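Local coordinates for Lactamase_B domain-containing protein (Pontibacter korlensis, PDB 6XFR) that probably hydrolyses beta-lactam antibiotics to substituted beta-amino acids, as a zinc-dependent class B (subclass B1) metallo-beta-lactamase, at residues 46-60 against 83-95. Residues are numbered along the deposited sequence; the frame is centred on the assembly and turned at random.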
# COMPACT_ATOMS: atom_id res chain seq x y z
N LEU B 46 -12.20 -2.61 15.08
CA LEU B 46 -12.17 -1.30 14.46
C LEU B 46 -11.02 -0.53 15.09
O LEU B 46 -10.96 -0.39 16.31
CB LEU B 46 -13.49 -0.58 14.69
CG LEU B 46 -13.93 0.38 13.63
CD1 LEU B 46 -13.65 -0.28 12.29
CD2 LEU B 46 -15.38 0.61 13.85
N ILE B 47 -10.05 -0.15 14.28
CA ILE B 47 -8.98 0.73 14.73
C ILE B 47 -9.23 2.07 14.06
O ILE B 47 -9.03 2.22 12.85
CB ILE B 47 -7.58 0.17 14.41
CG1 ILE B 47 -7.44 -1.25 14.96
CG2 ILE B 47 -6.50 1.08 15.00
CD1 ILE B 47 -7.67 -1.34 16.41
N ASP B 48 -9.67 3.04 14.87
CA ASP B 48 -10.15 4.34 14.42
C ASP B 48 -11.58 4.28 13.91
O ASP B 48 -12.01 3.29 13.30
CB ASP B 48 -9.27 4.93 13.33
CG ASP B 48 -8.03 5.57 13.88
OD1 ASP B 48 -7.20 6.04 13.07
OD2 ASP B 48 -7.88 5.58 15.13
N THR B 49 -12.34 5.34 14.18
CA THR B 49 -13.64 5.55 13.59
C THR B 49 -13.45 6.26 12.26
O THR B 49 -12.35 6.70 11.92
CB THR B 49 -14.51 6.39 14.54
OG1 THR B 49 -13.85 7.65 14.77
CG2 THR B 49 -14.71 5.67 15.87
N GLY B 50 -14.52 6.43 11.52
CA GLY B 50 -14.46 7.32 10.38
C GLY B 50 -14.14 8.74 10.83
O GLY B 50 -14.09 9.08 12.01
N TRP B 51 -13.92 9.58 9.85
CA TRP B 51 -13.65 10.98 10.10
C TRP B 51 -14.99 11.68 10.32
O TRP B 51 -15.46 12.49 9.52
CB TRP B 51 -12.88 11.55 8.93
CG TRP B 51 -12.21 12.77 9.22
CD1 TRP B 51 -12.37 13.52 10.33
CD2 TRP B 51 -11.26 13.44 8.40
NE1 TRP B 51 -11.57 14.63 10.26
CE2 TRP B 51 -10.87 14.60 9.09
CE3 TRP B 51 -10.69 13.16 7.16
CZ2 TRP B 51 -9.95 15.50 8.57
CZ3 TRP B 51 -9.78 14.05 6.64
CH2 TRP B 51 -9.41 15.20 7.34
N GLY B 52 -15.65 11.29 11.40
CA GLY B 52 -16.95 11.83 11.76
C GLY B 52 -18.05 10.80 11.58
O GLY B 52 -17.84 9.67 11.13
N LYS B 53 -19.26 11.26 11.90
CA LYS B 53 -20.45 10.40 11.94
C LYS B 53 -20.75 9.78 10.59
O LYS B 53 -20.98 8.56 10.49
CB LYS B 53 -21.65 11.23 12.43
CG LYS B 53 -23.01 10.53 12.43
CD LYS B 53 -24.15 11.51 12.90
CE LYS B 53 -23.77 12.98 12.54
NZ LYS B 53 -24.82 14.04 12.75
N GLU B 54 -20.82 10.60 9.53
CA GLU B 54 -21.27 10.09 8.24
C GLU B 54 -20.30 9.05 7.64
O GLU B 54 -20.76 8.01 7.16
CB GLU B 54 -21.49 11.24 7.27
CG GLU B 54 -22.09 10.75 5.98
CD GLU B 54 -23.48 10.21 6.18
OE1 GLU B 54 -24.39 11.00 6.54
OE2 GLU B 54 -23.67 8.98 6.02
N PRO B 55 -18.99 9.29 7.65
CA PRO B 55 -18.07 8.21 7.27
C PRO B 55 -18.20 6.99 8.17
O PRO B 55 -17.99 5.85 7.71
CB PRO B 55 -16.69 8.85 7.43
CG PRO B 55 -16.92 10.28 7.34
CD PRO B 55 -18.25 10.52 7.95
N THR B 56 -18.52 7.18 9.45
CA THR B 56 -18.57 6.03 10.34
C THR B 56 -19.83 5.19 10.11
O THR B 56 -19.77 3.96 10.23
CB THR B 56 -18.43 6.51 11.80
OG1 THR B 56 -17.20 7.23 11.93
CG2 THR B 56 -18.41 5.33 12.75
N GLU B 57 -20.95 5.83 9.73
CA GLU B 57 -22.14 5.05 9.41
C GLU B 57 -21.93 4.19 8.16
O GLU B 57 -22.32 3.02 8.13
CB GLU B 57 -23.33 5.98 9.17
CG GLU B 57 -23.54 7.05 10.23
CD GLU B 57 -24.41 6.57 11.36
OE1 GLU B 57 -25.46 7.20 11.62
OE2 GLU B 57 -24.03 5.55 11.99
N GLU B 58 -21.29 4.77 7.13
CA GLU B 58 -20.86 4.02 5.94
C GLU B 58 -19.96 2.85 6.32
O GLU B 58 -20.14 1.73 5.84
CB GLU B 58 -20.18 4.95 4.94
CG GLU B 58 -21.15 5.87 4.19
CD GLU B 58 -20.46 6.89 3.27
OE1 GLU B 58 -21.17 7.58 2.51
OE2 GLU B 58 -19.22 7.01 3.31
N LEU B 59 -18.95 3.12 7.15
CA LEU B 59 -18.05 2.07 7.59
C LEU B 59 -18.83 0.93 8.26
O LEU B 59 -18.64 -0.24 7.94
CB LEU B 59 -16.99 2.66 8.52
CG LEU B 59 -15.93 1.78 9.21
CD1 LEU B 59 -15.34 0.79 8.24
CD2 LEU B 59 -14.84 2.67 9.75
N LEU B 60 -19.73 1.26 9.18
CA LEU B 60 -20.53 0.20 9.78
C LEU B 60 -21.32 -0.55 8.71
O LEU B 60 -21.26 -1.78 8.62
CB LEU B 60 -21.43 0.76 10.88
CG LEU B 60 -20.60 1.28 12.07
CD1 LEU B 60 -21.44 2.07 13.07
CD2 LEU B 60 -19.82 0.19 12.76
N LYS B 83 -9.62 10.52 14.11
CA LYS B 83 -9.51 9.15 14.61
C LYS B 83 -10.60 8.76 15.60
O LYS B 83 -10.71 7.57 15.92
CB LYS B 83 -8.14 8.92 15.28
CG LYS B 83 -6.92 9.43 14.45
CD LYS B 83 -6.47 8.50 13.32
CE LYS B 83 -7.24 8.81 12.03
NZ LYS B 83 -6.97 7.98 10.82
N LEU B 84 -11.45 9.70 16.05
CA LEU B 84 -12.41 9.38 17.10
C LEU B 84 -13.77 10.06 16.95
O LEU B 84 -14.68 9.74 17.72
CB LEU B 84 -11.80 9.75 18.46
CG LEU B 84 -12.66 9.94 19.70
CD1 LEU B 84 -12.90 8.60 20.39
CD2 LEU B 84 -11.97 10.92 20.61
N GLY B 85 -13.96 10.94 15.96
CA GLY B 85 -15.19 11.68 15.78
C GLY B 85 -16.40 10.86 15.36
O GLY B 85 -17.49 11.42 15.20
N GLY B 86 -16.23 9.56 15.15
CA GLY B 86 -17.36 8.72 14.84
C GLY B 86 -17.70 7.82 16.02
O GLY B 86 -18.44 6.84 15.86
N MET B 87 -17.16 8.14 17.20
CA MET B 87 -17.38 7.33 18.40
C MET B 87 -18.85 7.27 18.79
O MET B 87 -19.39 6.19 19.08
CB MET B 87 -16.56 7.88 19.56
CG MET B 87 -16.98 7.41 20.94
SD MET B 87 -15.82 7.90 22.25
CE MET B 87 -15.77 9.68 22.07
N GLU B 88 -19.51 8.43 18.86
CA GLU B 88 -20.94 8.46 19.14
C GLU B 88 -21.70 7.55 18.18
O GLU B 88 -22.59 6.80 18.59
CB GLU B 88 -21.44 9.91 19.09
CG GLU B 88 -20.69 10.79 20.10
CD GLU B 88 -20.56 12.27 19.68
OE1 GLU B 88 -20.88 12.62 18.52
OE2 GLU B 88 -20.11 13.08 20.54
N ALA B 89 -21.37 7.62 16.88
CA ALA B 89 -22.01 6.73 15.92
C ALA B 89 -21.74 5.26 16.25
O ALA B 89 -22.61 4.40 16.11
CB ALA B 89 -21.53 7.08 14.52
N VAL B 90 -20.52 4.95 16.69
CA VAL B 90 -20.16 3.58 17.05
C VAL B 90 -20.93 3.13 18.29
O VAL B 90 -21.49 2.03 18.33
CB VAL B 90 -18.64 3.48 17.24
CG1 VAL B 90 -18.24 2.23 18.00
CG2 VAL B 90 -17.94 3.55 15.91
N GLN B 91 -20.97 3.99 19.32
CA GLN B 91 -21.57 3.63 20.59
C GLN B 91 -23.10 3.51 20.49
O GLN B 91 -23.72 2.72 21.21
CB GLN B 91 -21.20 4.67 21.63
CG GLN B 91 -19.81 4.53 22.17
CD GLN B 91 -19.46 5.65 23.15
OE1 GLN B 91 -19.97 6.75 23.04
NE2 GLN B 91 -18.62 5.34 24.13
N ARG B 92 -23.71 4.27 19.59
CA ARG B 92 -25.13 4.13 19.34
C ARG B 92 -25.51 2.77 18.77
O ARG B 92 -26.70 2.46 18.71
CB ARG B 92 -25.61 5.17 18.38
CG ARG B 92 -27.06 5.10 18.23
CD ARG B 92 -27.51 6.39 17.72
NE ARG B 92 -27.90 6.27 16.32
CZ ARG B 92 -29.12 5.94 15.94
NH1 ARG B 92 -30.06 5.71 16.86
NH2 ARG B 92 -29.41 5.86 14.65
N GLN B 93 -24.55 1.99 18.27
CA GLN B 93 -24.84 0.61 17.88
C GLN B 93 -24.35 -0.40 18.91
O GLN B 93 -24.13 -1.56 18.56
CB GLN B 93 -24.22 0.32 16.51
CG GLN B 93 -25.27 0.19 15.34
CD GLN B 93 -25.78 1.54 14.90
OE1 GLN B 93 -25.01 2.44 14.55
NE2 GLN B 93 -27.08 1.71 14.95
N GLY B 94 -24.13 0.01 20.16
CA GLY B 94 -23.79 -0.93 21.21
C GLY B 94 -22.37 -1.46 21.19
O GLY B 94 -22.06 -2.37 21.96
N VAL B 95 -21.52 -0.92 20.33
CA VAL B 95 -20.12 -1.33 20.21
C VAL B 95 -19.29 -0.62 21.28
O VAL B 95 -19.30 0.62 21.33
CB VAL B 95 -19.60 -0.99 18.82
CG1 VAL B 95 -18.08 -1.28 18.71
CG2 VAL B 95 -20.41 -1.71 17.77
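T49 is bonded to the other segment through both its amide and its hydroxyl. The amide donates to K83 O (T49 N to K83 O 3.3 Å), from above the carbonyl plane. With OG1 set between the backbone N and the carbonyl carbon (chi1 59°), the hydroxyl takes the amide of G86 (G86 N to T49 OG1 3.1 Å) and gives its own proton to G50 O, in the carbonyl plane on a lone pair. Glycines on both sides, G52 against G85 and G86, let the backbones close in: G52 CA lies 3.5 Å from G85 O as a CH...O contact, and T56 OG1, bonded to G52 O in its own segment, lies 3.3 Å from G86 CA. Beyond it, T56 CG2 meets V90 CG2 at 3.7 Å, the two side chains crossing at about a right angle, with A89 CB alongside. Towards the solvent the fit loosens: L60 CD1 only skirts Q93 OE1 at 3.9 Å, beside the E57 carboxylate. At the other end, the salt bridge of D48 OD1 to K83 NZ is doubtful, both atoms being crowded in the model. The contact packs helix 53-67 against helix 87-91, just after the HxHxD zinc-binding motif (H78, H80, D82) of the metallo-beta-lactamase fold.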